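PDB 2J13: polysaccharide deacetylase from Bacillus anthracis, which probably removes acetyl groups from the N-acetylated sugars of bacterial cell-wall peptidoglycan, as a metal-dependent family 4 carbohydrate esterase. Local coordinates for residues 74-78 with 102-108. Sequence-based numbering, arbitrary orientation.
Sequences LDVLK and RMKDEGH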
loop_
_atom_site.group_PDB
_atom_site.type_symbol
_atom_site.label_atom_id
_atom_site.label_comp_id
_atom_site.label_asym_id
_atom_site.label_seq_id
_atom_site.Cartn_x
_atom_site.Cartn_y
_atom_site.Cartn_z
ATOM N N LEU A 74 8.231 9.297 -9.171
ATOM C CA LEU A 74 7.466 10.448 -8.743
ATOM C C LEU A 74 7.368 11.459 -9.894
ATOM O O LEU A 74 6.339 12.065 -10.081
ATOM C CB LEU A 74 8.094 11.094 -7.509
ATOM C CG LEU A 74 7.807 10.312 -6.196
ATOM C CD1 LEU A 74 8.752 10.725 -5.094
ATOM C CD2 LEU A 74 6.351 10.523 -5.787
ATOM N N ASP A 75 8.441 11.595 -10.657
ATOM C CA ASP A 75 8.411 12.521 -11.823
ATOM C C ASP A 75 7.318 12.091 -12.833
ATOM O O ASP A 75 6.582 12.925 -13.375
ATOM C CB ASP A 75 9.768 12.554 -12.513
ATOM C CG ASP A 75 10.856 13.256 -11.703
ATOM O OD1 ASP A 75 10.547 14.029 -10.778
ATOM O OD2 ASP A 75 12.054 13.045 -12.030
ATOM N N VAL A 76 7.262 10.793 -13.136
ATOM C CA VAL A 76 6.235 10.254 -14.017
ATOM C C VAL A 76 4.831 10.532 -13.455
ATOM O O VAL A 76 3.952 11.006 -14.146
ATOM C CB VAL A 76 6.416 8.756 -14.291
ATOM C CG1 VAL A 76 5.216 8.207 -15.018
ATOM C CG2 VAL A 76 7.707 8.475 -15.066
ATOM N N LEU A 77 4.598 10.235 -12.179
ATOM C CA LEU A 77 3.271 10.429 -11.600
ATOM C C LEU A 77 2.816 11.893 -11.643
ATOM O O LEU A 77 1.632 12.184 -11.845
ATOM C CB LEU A 77 3.266 9.912 -10.139
ATOM C CG LEU A 77 3.497 8.404 -10.002
ATOM C CD1 LEU A 77 3.631 8.048 -8.469
ATOM C CD2 LEU A 77 2.380 7.635 -10.660
ATOM N N LYS A 78 3.772 12.800 -11.473
ATOM C CA LYS A 78 3.515 14.223 -11.521
ATOM C C LYS A 78 3.150 14.660 -12.953
ATOM O O LYS A 78 2.208 15.397 -13.129
ATOM C CB LYS A 78 4.758 14.963 -11.034
ATOM C CG LYS A 78 4.653 16.491 -10.951
ATOM C CD LYS A 78 6.020 17.037 -10.595
ATOM C CE LYS A 78 6.000 17.999 -9.429
ATOM N NZ LYS A 78 7.314 18.000 -8.666
ATOM N N ARG A 102 8.447 14.701 -0.947
ATOM C CA ARG A 102 7.880 14.732 -2.317
ATOM C C ARG A 102 6.553 13.996 -2.365
ATOM O O ARG A 102 5.611 14.399 -3.020
ATOM C CB ARG A 102 8.828 14.088 -3.333
ATOM C CG ARG A 102 10.073 14.921 -3.668
ATOM C CD ARG A 102 10.725 14.480 -4.938
ATOM N NE ARG A 102 9.847 14.669 -6.087
ATOM C CZ ARG A 102 10.063 14.143 -7.288
ATOM N NH1 ARG A 102 11.134 13.412 -7.522
ATOM N NH2 ARG A 102 9.200 14.359 -8.264
ATOM N N MET A 103 6.467 12.861 -1.681
ATOM C CA MET A 103 5.225 12.116 -1.701
ATOM C C MET A 103 4.052 12.960 -1.188
ATOM O O MET A 103 2.989 13.029 -1.820
ATOM C CB MET A 103 5.397 10.825 -0.891
ATOM C CG MET A 103 6.342 9.816 -1.538
ATOM S SD MET A 103 6.727 8.504 -0.321
ATOM C CE MET A 103 8.065 7.624 -1.153
ATOM N N LYS A 104 4.257 13.641 -0.065
ATOM C CA LYS A 104 3.201 14.459 0.527
ATOM C C LYS A 104 2.940 15.709 -0.313
ATOM O O LYS A 104 1.791 16.040 -0.566
ATOM C CB LYS A 104 3.552 14.841 1.965
ATOM C CG LYS A 104 2.527 15.739 2.665
ATOM C CD LYS A 104 2.935 17.222 2.622
ATOM C CE LYS A 104 2.106 18.079 3.544
ATOM N NZ LYS A 104 0.747 18.395 3.023
ATOM N N ASP A 105 4.006 16.353 -0.746
ATOM C CA ASP A 105 3.923 17.630 -1.469
ATOM C C ASP A 105 3.311 17.479 -2.843
ATOM O O ASP A 105 2.661 18.415 -3.330
ATOM C CB ASP A 105 5.308 18.281 -1.572
ATOM C CG ASP A 105 5.858 18.733 -0.217
ATOM O OD1 ASP A 105 5.080 18.820 0.766
ATOM O OD2 ASP A 105 7.083 18.985 -0.116
ATOM N N GLU A 106 3.489 16.316 -3.471
ATOM C CA GLU A 106 2.970 16.086 -4.833
ATOM C C GLU A 106 1.641 15.315 -4.922
ATOM O O GLU A 106 1.279 14.802 -5.983
ATOM C CB GLU A 106 4.059 15.459 -5.695
ATOM C CG GLU A 106 5.318 16.344 -5.711
ATOM C CD GLU A 106 6.545 15.737 -6.329
ATOM O OE1 GLU A 106 6.444 14.702 -7.031
ATOM O OE2 GLU A 106 7.647 16.355 -6.136
ATOM N N GLY A 107 0.899 15.253 -3.824
ATOM C CA GLY A 107 -0.475 14.794 -3.845
ATOM C C GLY A 107 -0.696 13.304 -3.638
ATOM O O GLY A 107 -1.773 12.796 -3.940
ATOM N N HIS A 108 0.310 12.615 -3.102
ATOM C CA HIS A 108 0.177 11.170 -2.843
ATOM C C HIS A 108 -0.228 10.900 -1.399
ATOM O O HIS A 108 -0.316 11.839 -0.576
ATOM C CB HIS A 108 1.456 10.466 -3.212
ATOM C CG HIS A 108 1.841 10.714 -4.626
ATOM N ND1 HIS A 108 1.061 10.304 -5.687
ATOM C CD2 HIS A 108 2.869 11.415 -5.154
ATOM C CE1 HIS A 108 1.624 10.705 -6.812
ATOM N NE2 HIS A 108 2.715 11.385 -6.518
HETATM O O HOH W 1 4.563 12.950 -8.044
#
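Arg102 NH2 is shared by two carboxylates, Asp75 of helix 70-80 and Glu106 just past the end of helix 97-105. Arg102 NH2 lies 2.9 Å from Asp75 OD1, on the anti side but tilted out of the carboxylate plane, with the carboxylate and guanidinium planes turned 38° apart; a second, weak bond runs from NH1 to the same oxygen. Glu106 is gripped side-on: Arg102 NE points at OE2 at 2.8 Å, nearly straight at 166°, while NH2 takes the syn lone pair of OE1. A bend at chi3 (63°) swings the guanidinium over Leu74, whose CB lies over one face, toward the rim, 3.5 Å from Arg102 NH2. Lys78 crosses Glu106 at about a right angle, and its NZ makes a salt bridge to OE2, with a weak hydrogen bond, so two cations share that oxygen. The helices before and after strand 84-88 pack side by side against it in the NodB-homology fold, a distorted (beta/alpha) barrel. A water between the two segments donates to Leu74 O and Glu106 OE1, both at 2.8 Å, and also hydrogen-bonds His108 NE2 in the ring plane. With ND1 hydrogen-bonded to Ala84 N, the imidazole is held at both nitrogens. Leu74 CD2 packs on His108 CD2 at 3.6 Å and Leu77 CD1 on His108 CE1 at 3.7 Å, while Phe86 meets the same ring edge-to-face.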